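Prolyl endopeptidase (PDB 2BKL) probably hydrolyses oligopeptides as a serine endopeptidase, cutting after proline and far more slowly after alanine. Local coordinates at residues Leu322-Ile327 with Ser333-Lys338; Tyr378-Phe381 with Pro387-Ile390; His16-Ala21 with Glu585-Leu590; His597-Asp602 with Val628-Asn633; Val420-Lys425 with Ala513-Gln518. All blocks are in the same frame, centred on the assembly; numbering follows the deposited sequence.

Contact 1. Residues Leu322-Ile327 with Ser333-Lys338; sequences LLSVSI and SLEYLK
Ser324 and Glu335 meet on one side of this antiparallel hairpin, where Ser324 OG gives a 2.9 Å hydrogen bond to Glu335 OE1. Glu335 holds CG anti to its own backbone N (chi1 -177°) and extends across the neighbouring strand; OE1 receives the serine through its anti lone pair, while OE2 lies 3.8 Å from Leu323 CD1. A glutamate suits this partly exposed place because its long chain spans the strands and still reaches a hydroxyl. Replacing it with an alanine would probably deprive Ser324 OG of its carboxylate partner and uncover one flank of Leu323.

The side bearing Leu322, Val325, Leu334 and Tyr336 is mainly apolar. Leu322 CD1 sits over the centre of the Tyr336 ring, 3.8 Å from its centroid and 13° off the normal, a CH-pi contact; Arg345 adds a cation-pi partner. Val325 CG2 and Leu334 CD2 are 3.8 Å apart, their branched chains side by side.

Both Leu323 and Ser324 face Glu335: Leu323 N bonds to Glu335 O at 2.8 Å, and Glu335 N to Ser324 O at 3.0 Å. This is a classic beta bulge, set in the first two strands of a four-stranded antiparallel blade of the propeller domain.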
# COMPACT_ATOMS: atom_id res chain seq x y z
N LEU A 322 -10.03 16.26 -2.05
CA LEU A 322 -9.90 16.18 -0.61
C LEU A 322 -9.68 14.74 -0.23
O LEU A 322 -10.50 13.90 -0.54
CB LEU A 322 -11.14 16.76 0.07
CG LEU A 322 -11.13 16.70 1.61
CD1 LEU A 322 -9.91 17.39 2.20
CD2 LEU A 322 -12.38 17.26 2.20
N LEU A 323 -8.52 14.43 0.38
CA LEU A 323 -8.14 13.04 0.70
C LEU A 323 -8.43 12.64 2.12
O LEU A 323 -8.77 11.49 2.37
CB LEU A 323 -6.64 12.82 0.46
CG LEU A 323 -6.07 13.08 -0.91
CD1 LEU A 323 -4.59 12.62 -0.86
CD2 LEU A 323 -6.88 12.40 -1.97
N SER A 324 -8.23 13.54 3.08
CA SER A 324 -8.42 13.17 4.48
C SER A 324 -8.67 14.41 5.32
O SER A 324 -8.33 15.55 4.93
CB SER A 324 -7.22 12.43 5.04
OG SER A 324 -6.12 13.29 5.18
N VAL A 325 -9.26 14.15 6.46
CA VAL A 325 -9.58 15.16 7.45
C VAL A 325 -9.14 14.62 8.77
O VAL A 325 -9.50 13.50 9.14
CB VAL A 325 -11.09 15.41 7.55
CG1 VAL A 325 -11.37 16.41 8.65
CG2 VAL A 325 -11.62 15.88 6.25
N SER A 326 -8.40 15.44 9.51
CA SER A 326 -8.06 15.12 10.88
C SER A 326 -8.47 16.25 11.80
O SER A 326 -8.52 17.41 11.40
CB SER A 326 -6.59 14.83 11.04
OG SER A 326 -5.80 15.97 10.78
N ILE A 327 -8.82 15.91 13.02
CA ILE A 327 -9.13 16.91 14.01
C ILE A 327 -7.93 17.04 14.92
O ILE A 327 -7.57 16.10 15.64
CB ILE A 327 -10.37 16.52 14.82
CG1 ILE A 327 -11.56 16.21 13.90
CG2 ILE A 327 -10.69 17.63 15.81
CD1 ILE A 327 -12.81 15.72 14.63
N SER A 333 -7.91 19.69 9.97
CA SER A 333 -6.78 19.70 9.04
C SER A 333 -7.18 18.91 7.81
O SER A 333 -7.55 17.77 7.91
CB SER A 333 -5.51 19.14 9.68
OG SER A 333 -4.41 19.31 8.80
N LEU A 334 -7.11 19.57 6.66
CA LEU A 334 -7.67 19.07 5.40
C LEU A 334 -6.50 18.85 4.44
O LEU A 334 -5.78 19.79 4.06
CB LEU A 334 -8.65 20.07 4.81
CG LEU A 334 -9.76 20.61 5.73
CD1 LEU A 334 -10.52 21.74 5.08
CD2 LEU A 334 -10.67 19.52 6.04
N GLU A 335 -6.35 17.61 3.99
CA GLU A 335 -5.29 17.24 3.05
C GLU A 335 -5.90 17.15 1.66
O GLU A 335 -6.72 16.27 1.39
CB GLU A 335 -4.67 15.90 3.43
CG GLU A 335 -3.51 15.48 2.54
CD GLU A 335 -3.13 14.02 2.70
OE1 GLU A 335 -3.75 13.26 3.47
OE2 GLU A 335 -2.22 13.61 1.97
N TYR A 336 -5.47 18.05 0.79
CA TYR A 336 -5.90 18.15 -0.62
C TYR A 336 -4.77 17.67 -1.54
O TYR A 336 -3.60 17.71 -1.18
CB TYR A 336 -6.28 19.56 -0.99
CG TYR A 336 -7.60 20.02 -0.41
CD1 TYR A 336 -8.80 19.74 -1.05
CD2 TYR A 336 -7.65 20.70 0.79
CE1 TYR A 336 -10.01 20.18 -0.52
CE2 TYR A 336 -8.81 21.10 1.33
CZ TYR A 336 -10.01 20.86 0.67
OH TYR A 336 -11.22 21.26 1.21
N LEU A 337 -5.16 17.23 -2.74
CA LEU A 337 -4.25 16.96 -3.82
C LEU A 337 -4.61 17.84 -4.99
O LEU A 337 -5.75 17.81 -5.46
CB LEU A 337 -4.36 15.50 -4.23
CG LEU A 337 -3.10 14.78 -4.69
CD1 LEU A 337 -2.09 14.66 -3.55
CD2 LEU A 337 -3.46 13.39 -5.24
N LYS A 338 -3.66 18.62 -5.48
CA LYS A 338 -3.81 19.49 -6.66
C LYS A 338 -2.82 18.96 -7.68
O LYS A 338 -1.60 19.03 -7.46
CB LYS A 338 -3.50 20.96 -6.32
CG LYS A 338 -4.38 21.55 -5.22
CD LYS A 338 -3.96 22.98 -4.80
CE LYS A 338 -3.96 23.97 -5.97
NZ LYS A 338 -3.62 25.36 -5.48

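Contact 2. Residues Tyr378-Phe381 with Pro387-Ile390; sequences YYVF and PRQI
Phe381 and Gln389 form an antiparallel hydrogen-bonded pair: Phe381 N reaches Gln389 O at 2.8 Å, and Gln389 N returns to Phe381 O at 2.9 Å. The strand axes approach to 4.6 Å, their directions 162° apart. In the adjoining non-hydrogen-bonded pair, Val380 with Ile390, Ile390 CA points its hydrogen at Tyr379 O over 3.3 Å.

Val380 and Ile390 share one side of the sheet, where beta-branched residues suit the extended backbone. Val380 CG1 lies over one face of the Arg388 guanidinium, 3.6 Å from NH1 and toward the rim of the flat group; the bend at chi3 (51°) folds the arginine back over the valine. Ile390 CG2 comes to the edge of the Tyr378 ring, 3.9 Å from CD2. On the other side the Phe381 ring and the Gln389 amide run alongside each other with planes 39° apart, CD2 to OE1 3.9 Å. That OE1 is hydrogen-bonded to Tyr391 OH.

These are the two middle strands of a four-stranded blade. Ile390 and Gln389 pack on the next strand, 400-405, and the Tyr378 ring meets Trp403 edge to face. Tyr378, Val380 and Ile390 also touch Thr74 of strand 71-78, in the first blade, consistent with a propeller ring closed by side-chain packing.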
# COMPACT_ATOMS: atom_id res chain seq x y z
N TYR A 378 2.17 17.34 13.82
CA TYR A 378 3.33 17.08 13.01
C TYR A 378 2.92 16.74 11.60
O TYR A 378 1.82 16.20 11.37
CB TYR A 378 4.12 15.90 13.60
CG TYR A 378 4.67 16.13 14.98
CD1 TYR A 378 3.86 16.00 16.09
CD2 TYR A 378 6.00 16.45 15.18
CE1 TYR A 378 4.36 16.22 17.36
CE2 TYR A 378 6.50 16.66 16.45
CZ TYR A 378 5.68 16.54 17.51
OH TYR A 378 6.17 16.75 18.79
N TYR A 379 3.78 17.04 10.64
CA TYR A 379 3.59 16.50 9.31
C TYR A 379 4.91 16.10 8.71
O TYR A 379 5.98 16.59 9.11
CB TYR A 379 2.83 17.47 8.39
CG TYR A 379 3.62 18.64 7.84
CD1 TYR A 379 3.67 19.84 8.52
CD2 TYR A 379 4.29 18.55 6.62
CE1 TYR A 379 4.39 20.95 7.98
CE2 TYR A 379 4.98 19.62 6.10
CZ TYR A 379 5.05 20.81 6.82
OH TYR A 379 5.74 21.86 6.25
N VAL A 380 4.83 15.17 7.78
CA VAL A 380 5.99 14.65 7.06
C VAL A 380 6.03 15.23 5.68
O VAL A 380 5.00 15.30 5.01
CB VAL A 380 5.86 13.11 6.98
CG1 VAL A 380 7.05 12.49 6.26
CG2 VAL A 380 5.71 12.47 8.36
N PHE A 381 7.21 15.66 5.24
CA PHE A 381 7.44 16.13 3.89
C PHE A 381 8.56 15.36 3.21
O PHE A 381 9.61 15.13 3.80
CB PHE A 381 7.75 17.61 3.90
CG PHE A 381 8.04 18.16 2.54
CD1 PHE A 381 7.00 18.55 1.72
CD2 PHE A 381 9.34 18.26 2.09
CE1 PHE A 381 7.24 19.03 0.47
CE2 PHE A 381 9.60 18.72 0.84
CZ PHE A 381 8.56 19.13 0.02
N PRO A 387 14.97 13.58 1.22
CA PRO A 387 14.65 12.63 2.29
C PRO A 387 13.63 13.16 3.31
O PRO A 387 13.53 14.38 3.45
CB PRO A 387 16.03 12.37 2.94
CG PRO A 387 16.99 12.67 1.89
CD PRO A 387 16.42 13.81 1.12
N ARG A 388 12.92 12.28 4.01
CA ARG A 388 11.86 12.66 4.93
C ARG A 388 12.28 13.72 5.91
O ARG A 388 13.30 13.61 6.57
CB ARG A 388 11.35 11.45 5.75
CG ARG A 388 10.37 10.56 5.04
CD ARG A 388 10.21 9.19 5.69
NE ARG A 388 9.94 9.24 7.13
CZ ARG A 388 8.72 9.15 7.68
NH1 ARG A 388 7.64 8.98 6.93
NH2 ARG A 388 8.58 9.21 9.00
N GLN A 389 11.45 14.74 6.01
CA GLN A 389 11.56 15.77 7.01
C GLN A 389 10.26 15.78 7.78
O GLN A 389 9.20 15.68 7.20
CB GLN A 389 11.70 17.11 6.33
CG GLN A 389 13.01 17.23 5.52
CD GLN A 389 13.13 18.51 4.72
OE1 GLN A 389 12.17 19.27 4.59
NE2 GLN A 389 14.30 18.71 4.13
N ILE A 390 10.33 15.94 9.09
CA ILE A 390 9.16 16.11 9.91
C ILE A 390 9.15 17.49 10.51
O ILE A 390 10.15 17.93 11.05
CB ILE A 390 9.12 15.07 11.03
CG1 ILE A 390 9.15 13.65 10.46
CG2 ILE A 390 7.90 15.31 11.92
CD1 ILE A 390 9.28 12.61 11.53

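Contact 3. Residues His16-Ala21 with Glu585-Leu590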
# COMPACT_ATOMS: atom_id res chain seq x y z
N HIS A 16 -18.93 -19.73 -18.93
CA HIS A 16 -19.89 -18.87 -19.61
C HIS A 16 -19.86 -19.05 -21.14
O HIS A 16 -19.88 -18.08 -21.90
CB HIS A 16 -19.66 -17.41 -19.22
CG HIS A 16 -19.54 -17.21 -17.74
ND1 HIS A 16 -20.62 -17.32 -16.88
CD2 HIS A 16 -18.46 -16.96 -16.95
CE1 HIS A 16 -20.22 -17.12 -15.64
NE2 HIS A 16 -18.91 -16.90 -15.65
N GLY A 17 -19.74 -20.30 -21.56
CA GLY A 17 -19.77 -20.66 -22.97
C GLY A 17 -18.45 -20.56 -23.70
O GLY A 17 -18.40 -20.84 -24.90
N VAL A 18 -17.38 -20.18 -23.00
CA VAL A 18 -16.09 -19.89 -23.60
C VAL A 18 -15.04 -20.85 -23.05
O VAL A 18 -14.94 -21.01 -21.85
CB VAL A 18 -15.63 -18.45 -23.24
CG1 VAL A 18 -14.20 -18.20 -23.71
CG2 VAL A 18 -16.58 -17.42 -23.84
N GLN A 19 -14.25 -21.45 -23.93
CA GLN A 19 -13.12 -22.30 -23.55
C GLN A 19 -11.97 -21.44 -23.04
O GLN A 19 -11.55 -20.48 -23.70
CB GLN A 19 -12.63 -23.13 -24.74
CG GLN A 19 -13.69 -24.03 -25.36
CD GLN A 19 -14.18 -25.08 -24.40
OE1 GLN A 19 -15.29 -24.98 -23.87
NE2 GLN A 19 -13.35 -26.09 -24.15
N VAL A 20 -11.48 -21.77 -21.85
CA VAL A 20 -10.33 -21.12 -21.23
C VAL A 20 -9.26 -22.17 -20.97
O VAL A 20 -9.49 -23.08 -20.20
CB VAL A 20 -10.71 -20.43 -19.92
CG1 VAL A 20 -9.52 -19.73 -19.26
CG2 VAL A 20 -11.83 -19.44 -20.15
N ALA A 21 -8.10 -22.02 -21.58
CA ALA A 21 -6.97 -22.93 -21.38
C ALA A 21 -6.11 -22.50 -20.20
O ALA A 21 -5.85 -21.31 -19.99
CB ALA A 21 -6.15 -23.01 -22.65
N GLU A 585 -20.71 -11.16 -17.27
CA GLU A 585 -20.23 -9.88 -17.80
C GLU A 585 -18.84 -9.58 -17.25
O GLU A 585 -17.98 -9.07 -17.97
CB GLU A 585 -21.20 -8.73 -17.51
CG GLU A 585 -22.46 -8.70 -18.41
CD GLU A 585 -22.17 -8.87 -19.92
OE1 GLU A 585 -21.30 -8.16 -20.49
OE2 GLU A 585 -22.85 -9.73 -20.54
N ASP A 586 -18.64 -9.86 -15.97
CA ASP A 586 -17.33 -9.64 -15.37
C ASP A 586 -16.29 -10.52 -16.04
O ASP A 586 -15.15 -10.09 -16.25
CB ASP A 586 -17.30 -10.01 -13.88
CG ASP A 586 -18.13 -9.11 -12.99
OD1 ASP A 586 -18.89 -8.24 -13.49
OD2 ASP A 586 -18.08 -9.25 -11.73
N PHE A 587 -16.65 -11.77 -16.32
CA PHE A 587 -15.73 -12.69 -16.98
C PHE A 587 -15.25 -12.13 -18.31
O PHE A 587 -14.08 -12.23 -18.62
CB PHE A 587 -16.41 -14.07 -17.21
CG PHE A 587 -15.65 -14.97 -18.15
CD1 PHE A 587 -14.48 -15.59 -17.75
CD2 PHE A 587 -16.09 -15.16 -19.45
CE1 PHE A 587 -13.77 -16.40 -18.63
CE2 PHE A 587 -15.37 -15.96 -20.33
CZ PHE A 587 -14.22 -16.60 -19.90
N LYS A 588 -16.16 -11.58 -19.10
CA LYS A 588 -15.77 -11.07 -20.41
C LYS A 588 -14.69 -9.98 -20.25
O LYS A 588 -13.68 -9.99 -20.94
CB LYS A 588 -16.96 -10.50 -21.18
CG LYS A 588 -16.57 -10.02 -22.56
CD LYS A 588 -17.80 -9.86 -23.45
CE LYS A 588 -17.38 -9.43 -24.86
NZ LYS A 588 -16.69 -8.11 -24.84
N THR A 589 -14.89 -9.08 -19.30
CA THR A 589 -13.92 -8.04 -19.02
C THR A 589 -12.58 -8.60 -18.58
O THR A 589 -11.55 -8.22 -19.09
CB THR A 589 -14.49 -7.13 -17.91
OG1 THR A 589 -15.60 -6.37 -18.45
CG2 THR A 589 -13.47 -6.09 -17.42
N LEU A 590 -12.60 -9.48 -17.58
CA LEU A 590 -11.37 -10.03 -17.00
C LEU A 590 -10.60 -10.87 -18.00
O LEU A 590 -9.38 -10.76 -18.10
CB LEU A 590 -11.73 -10.85 -15.77
CG LEU A 590 -12.29 -10.05 -14.60
CD1 LEU A 590 -13.11 -10.97 -13.69
CD2 LEU A 590 -11.16 -9.37 -13.85
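His16 and Phe587 bring their backbones no nearer than 7.9 Å between CA atoms, and no hydrogen bond links the segments, so side chains alone join the N-terminal hairpin of strands 12-15 and 18-21 to helix 584-593 of the alpha/beta-hydrolase domain. The hairpin turns through His16 and Gly17, whose torsions fit a type I' turn; Gly17, with a positive phi, occupies a conformation that residues with a side chain adopt less readily.

Phe587 carries the whole helix side of the contact. Its CG stands anti to the backbone N (chi1 167°), which sends the ring outward from the helix to the side chains of the hairpin. A large flat hydrocarbon suits this place because it can touch three residues at once. Val18 and Val20, alternate residues of the strand, both direct their side chains to the helix and meet the ring near its plane at the edge: Val18 CB is 3.8 Å from CE2. Beta-branched valines fit both the extended backbone and this short reach. Leu15 also packs on Phe587, and the ring of His591, one helical turn on, meets that of Phe587 with planes about 20° apart.

At the base of the phenylalanine the imidazole of His16 lies alongside, its side chain running counter to that of Phe587. The two rings are oblique, planes at 44°, with His16 CD2 3.6 Å from both CB and CG of Phe587. The polar end of the histidine is satisfied beyond this pair, by a hydrogen bond between NE2 and Ala581 O. At the far end of the ring, Val20 CG2 lies 3.7 Å from Phe587 CZ.

Contact 4. Residues His597-Asp602 with Val628-Asn633; sequences HHVRPD and VAAVQN
The flat group that Val599 meets is the peptide carbonyl of Ala630, with Val599 CG1 3.7 Å from Ala630 O; no aromatic ring takes part between the two segments. The other flat group of note is the Asn633 side-chain amide, which has Ala629 O close to its plane, 9° out of it. This is apolar packing in the alpha/beta-hydrolase fold, where the loop leading to strand 607-613 lies along the last turn of helix 622-632.

Val599 supplies everything the loop contributes. It is the centre of an inverse gamma turn, in which Arg600 N makes a weak bond back to His598 O, and the tight turn presents the valine to the helix. With CG1 anti to the backbone N (chi1 -177°), the two methyls are divided between neighbouring targets: CG2 faces Ala630 CB at 4.1 Å, and CG1 stands 4.3 Å from Val631 CG2. The small side chain of Ala630 suits a place where the loop comes close, the CA atoms of Val599 and Ala630 being 6.7 Å apart. Val631 is buried and touches Ala641 and Leu608 of the sheet, while Val599 also rests on Thr544 of helix 534-545. The contact therefore ties the loop between two helices of the domain.

Just beyond, the helix ends at Asn633, the first residue to leave helical torsions. An asparagine is apt here because its short amide can fold back on the preceding turn. Ala629 O consequently accepts two bonds from the one residue, from Asn633 N at 3.1 Å and from Asn633 ND2 at 2.9 Å.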
# COMPACT_ATOMS: atom_id res chain seq x y z
N HIS A 597 -3.54 -15.34 -19.75
CA HIS A 597 -4.28 -15.84 -20.91
C HIS A 597 -3.96 -15.12 -22.20
O HIS A 597 -4.61 -15.37 -23.23
CB HIS A 597 -5.78 -15.80 -20.63
CG HIS A 597 -6.17 -16.62 -19.46
ND1 HIS A 597 -6.31 -16.09 -18.19
CD2 HIS A 597 -6.43 -17.95 -19.35
CE1 HIS A 597 -6.62 -17.06 -17.35
NE2 HIS A 597 -6.71 -18.20 -18.03
N HIS A 598 -2.95 -14.25 -22.17
CA HIS A 598 -2.60 -13.46 -23.34
C HIS A 598 -1.13 -13.47 -23.69
O HIS A 598 -0.61 -12.54 -24.34
CB HIS A 598 -3.14 -12.04 -23.17
CG HIS A 598 -4.63 -11.98 -23.30
ND1 HIS A 598 -5.28 -11.88 -24.51
CD2 HIS A 598 -5.60 -12.08 -22.35
CE1 HIS A 598 -6.59 -11.90 -24.30
NE2 HIS A 598 -6.81 -12.03 -23.00
N VAL A 599 -0.45 -14.54 -23.29
CA VAL A 599 0.95 -14.76 -23.72
C VAL A 599 0.91 -15.40 -25.11
O VAL A 599 0.91 -16.61 -25.24
CB VAL A 599 1.75 -15.57 -22.71
CG1 VAL A 599 3.20 -15.72 -23.13
CG2 VAL A 599 1.66 -14.94 -21.31
N ARG A 600 0.75 -14.57 -26.13
CA ARG A 600 0.67 -15.07 -27.52
C ARG A 600 1.99 -15.67 -27.95
O ARG A 600 3.04 -15.18 -27.57
CB ARG A 600 0.28 -13.96 -28.46
CG ARG A 600 -1.14 -13.41 -28.26
CD ARG A 600 -1.48 -12.17 -29.09
NE ARG A 600 -0.26 -11.43 -29.39
CZ ARG A 600 -0.06 -10.12 -29.23
NH1 ARG A 600 -1.04 -9.31 -28.80
NH2 ARG A 600 1.13 -9.62 -29.54
N PRO A 601 1.96 -16.71 -28.78
CA PRO A 601 3.19 -17.31 -29.28
C PRO A 601 3.80 -16.49 -30.41
O PRO A 601 3.16 -15.65 -31.03
CB PRO A 601 2.72 -18.66 -29.79
CG PRO A 601 1.32 -18.39 -30.27
CD PRO A 601 0.77 -17.43 -29.25
N ASP A 602 5.06 -16.79 -30.69
CA ASP A 602 5.79 -16.21 -31.82
C ASP A 602 5.97 -14.72 -31.66
O ASP A 602 6.03 -13.97 -32.63
CB ASP A 602 5.13 -16.55 -33.16
CG ASP A 602 4.75 -18.01 -33.26
OD1 ASP A 602 5.61 -18.89 -32.95
OD2 ASP A 602 3.59 -18.40 -33.54
N VAL A 628 5.39 -16.96 -15.35
CA VAL A 628 6.79 -17.17 -15.76
C VAL A 628 6.92 -18.41 -16.62
O VAL A 628 7.64 -18.42 -17.62
CB VAL A 628 7.79 -17.17 -14.59
CG1 VAL A 628 7.92 -18.48 -13.92
CG2 VAL A 628 9.18 -16.73 -15.10
N ALA A 629 6.18 -19.47 -16.28
CA ALA A 629 6.17 -20.67 -17.09
C ALA A 629 5.68 -20.40 -18.50
O ALA A 629 6.28 -20.83 -19.48
CB ALA A 629 5.32 -21.73 -16.46
N ALA A 630 4.62 -19.61 -18.62
CA ALA A 630 4.05 -19.26 -19.92
C ALA A 630 5.04 -18.44 -20.77
O ALA A 630 5.19 -18.66 -21.96
CB ALA A 630 2.74 -18.52 -19.73
N VAL A 631 5.74 -17.50 -20.14
CA VAL A 631 6.68 -16.66 -20.86
C VAL A 631 7.95 -17.45 -21.27
O VAL A 631 8.43 -17.33 -22.41
CB VAL A 631 7.02 -15.40 -20.04
CG1 VAL A 631 8.12 -14.61 -20.68
CG2 VAL A 631 5.77 -14.54 -19.88
N GLN A 632 8.49 -18.25 -20.35
CA GLN A 632 9.69 -19.05 -20.64
C GLN A 632 9.45 -19.97 -21.81
O GLN A 632 10.32 -20.16 -22.64
CB GLN A 632 10.12 -19.90 -19.43
CG GLN A 632 10.70 -19.07 -18.30
CD GLN A 632 11.09 -19.87 -17.09
OE1 GLN A 632 10.68 -21.02 -16.93
NE2 GLN A 632 11.88 -19.26 -16.20
N ASN A 633 8.24 -20.53 -21.89
CA ASN A 633 7.93 -21.55 -22.86
C ASN A 633 7.18 -21.03 -24.07
O ASN A 633 6.71 -21.83 -24.89
CB ASN A 633 7.19 -22.67 -22.16
CG ASN A 633 8.12 -23.43 -21.22
OD1 ASN A 633 8.97 -24.19 -21.68
ND2 ASN A 633 8.05 -23.12 -19.93

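Contact 5. Residues Val420-Lys425 with Ala513-Gln518; sequences VFYASK and AEYLVQ
Tyr515 reaches from its helix to two residues of the edge strand, Val420 and Tyr422, and no hydrogen bond crosses between them. Its hydroxyl end meets Val420: OH lies 3.4 Å from CG1, and CE1 is 3.7 Å from CG2. Nearer the root of the ring, CD2 touches Tyr422 CB at 3.6 Å. A tyrosine suits this place because a long, rigid ring can bridge the gap between helix and strand and pack along alternate residues, both of which start their side chains toward the helix. Without the ring, as with an alanine here, Val420 and the root of Tyr422 would probably lose their packing partner and a gap would open between helix and strand.

Torsions settle who touches what. Tyr515 CG is anti to its backbone N (chi1 174°), carrying the ring out toward the strand. Tyr422 instead places CG between its backbone N and carbonyl carbon (chi1 65°), which leaves CB as the touching atom and turns the ring away, to pack against Ala511 and Ala512.

Further out, Tyr422 OH is fixed by a hydrogen bond with Asp508 O, and Ser424 OG by one with Asp508 OD1, both on the same helix. Glu514 OE2 forms a salt bridge with Arg546.

Strand 415-423 is an outermost strand of the eight-stranded mixed sheet of the hydrolase domain, paired antiparallel with 429-437. Helix 503-518 covers this end of the sheet: Tyr515 also touches Met432, and Leu516 packs on Ala479 of strand 477-481.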
# COMPACT_ATOMS: atom_id res chain seq x y z
N VAL A 420 4.72 16.39 -15.99
CA VAL A 420 4.19 16.51 -17.32
C VAL A 420 2.79 15.93 -17.38
O VAL A 420 2.36 15.20 -16.47
CB VAL A 420 5.10 15.80 -18.35
CG1 VAL A 420 6.50 16.40 -18.31
CG2 VAL A 420 5.15 14.28 -18.13
N PHE A 421 2.08 16.26 -18.45
CA PHE A 421 0.74 15.82 -18.71
C PHE A 421 0.64 15.30 -20.13
O PHE A 421 0.91 16.04 -21.08
CB PHE A 421 -0.26 16.95 -18.43
CG PHE A 421 -0.13 17.53 -17.07
CD1 PHE A 421 -0.80 16.94 -16.02
CD2 PHE A 421 0.68 18.60 -16.83
CE1 PHE A 421 -0.67 17.44 -14.74
CE2 PHE A 421 0.82 19.09 -15.50
CZ PHE A 421 0.14 18.47 -14.47
N TYR A 422 0.24 14.05 -20.29
CA TYR A 422 0.17 13.44 -21.63
C TYR A 422 -1.25 12.96 -21.90
O TYR A 422 -2.03 12.72 -20.98
CB TYR A 422 1.19 12.29 -21.77
CG TYR A 422 0.94 11.12 -20.88
CD1 TYR A 422 1.48 11.05 -19.60
CD2 TYR A 422 0.12 10.07 -21.28
CE1 TYR A 422 1.19 9.98 -18.77
CE2 TYR A 422 -0.14 9.01 -20.46
CZ TYR A 422 0.40 8.97 -19.20
OH TYR A 422 0.12 7.91 -18.37
N ALA A 423 -1.62 12.84 -23.16
CA ALA A 423 -2.94 12.37 -23.54
C ALA A 423 -2.94 10.87 -23.71
O ALA A 423 -2.08 10.32 -24.40
CB ALA A 423 -3.39 13.03 -24.82
N SER A 424 -3.91 10.23 -23.08
CA SER A 424 -4.22 8.82 -23.29
C SER A 424 -5.00 8.65 -24.56
O SER A 424 -5.38 9.64 -25.18
CB SER A 424 -5.01 8.30 -22.09
OG SER A 424 -4.99 6.90 -22.08
N LYS A 425 -5.23 7.40 -24.93
CA LYS A 425 -5.97 7.05 -26.14
C LYS A 425 -7.31 7.80 -26.30
O LYS A 425 -7.63 8.30 -27.38
CB LYS A 425 -6.22 5.54 -26.13
CG LYS A 425 -6.35 4.91 -27.46
CD LYS A 425 -6.42 3.39 -27.30
CE LYS A 425 -7.83 2.96 -27.01
NZ LYS A 425 -8.17 1.67 -27.70
N ALA A 513 4.51 5.26 -21.80
CA ALA A 513 5.67 4.70 -22.46
C ALA A 513 5.91 5.34 -23.80
O ALA A 513 7.05 5.64 -24.16
CB ALA A 513 5.52 3.20 -22.61
N GLU A 514 4.84 5.60 -24.53
CA GLU A 514 4.97 6.25 -25.83
C GLU A 514 5.45 7.70 -25.64
O GLU A 514 6.27 8.20 -26.42
CB GLU A 514 3.66 6.25 -26.58
CG GLU A 514 3.24 4.88 -27.10
CD GLU A 514 1.77 4.84 -27.57
OE1 GLU A 514 0.90 5.53 -27.02
OE2 GLU A 514 1.51 4.12 -28.55
N TYR A 515 4.93 8.38 -24.62
CA TYR A 515 5.32 9.77 -24.36
C TYR A 515 6.82 9.89 -24.06
O TYR A 515 7.50 10.77 -24.58
CB TYR A 515 4.53 10.32 -23.17
CG TYR A 515 4.96 11.68 -22.73
CD1 TYR A 515 5.98 11.85 -21.80
CD2 TYR A 515 4.40 12.83 -23.26
CE1 TYR A 515 6.42 13.11 -21.42
CE2 TYR A 515 4.79 14.06 -22.85
CZ TYR A 515 5.79 14.22 -21.91
OH TYR A 515 6.24 15.47 -21.54
N LEU A 516 7.37 8.99 -23.26
CA LEU A 516 8.78 9.06 -22.90
C LEU A 516 9.68 8.91 -24.12
O LEU A 516 10.76 9.50 -24.18
CB LEU A 516 9.11 8.03 -21.83
CG LEU A 516 8.42 8.27 -20.49
CD1 LEU A 516 8.50 7.05 -19.61
CD2 LEU A 516 9.07 9.43 -19.78
N VAL A 517 9.23 8.14 -25.10
CA VAL A 517 9.97 8.01 -26.36
C VAL A 517 9.76 9.27 -27.22
O VAL A 517 10.75 9.82 -27.78
CB VAL A 517 9.53 6.74 -27.08
CG1 VAL A 517 10.23 6.63 -28.44
CG2 VAL A 517 9.87 5.54 -26.25
N GLN A 518 8.52 9.72 -27.38
CA GLN A 518 8.21 10.92 -28.17
C GLN A 518 9.01 12.12 -27.69
O GLN A 518 9.50 12.93 -28.53
CB GLN A 518 6.71 11.27 -28.04
CG GLN A 518 5.70 10.41 -28.75
CD GLN A 518 4.23 10.51 -28.17
OE1 GLN A 518 3.92 11.26 -27.18
NE2 GLN A 518 3.35 9.72 -28.77

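Contacts 1 and 2 lie in successive propeller blades, their centres about 16 Å apart, and come in that order along the chain. Contact 5 follows, at one edge of the hydrolase sheet, with its centre about 30 and 31 Å from theirs. Contact 3 spans most of the sequence, so that contacts 1, 2 and 5 are nested inside the loop it closes; contact 4 comes after it. Contacts 3 and 4 touch, Val20 CG1 lying 3.4 Å from His597 NE2. The N-terminal hairpin thus belongs spatially with the hydrolase side, across the chain's centre from contact 2. The bound peptide-like ligand is held by residues of both domains, propeller and hydrolase.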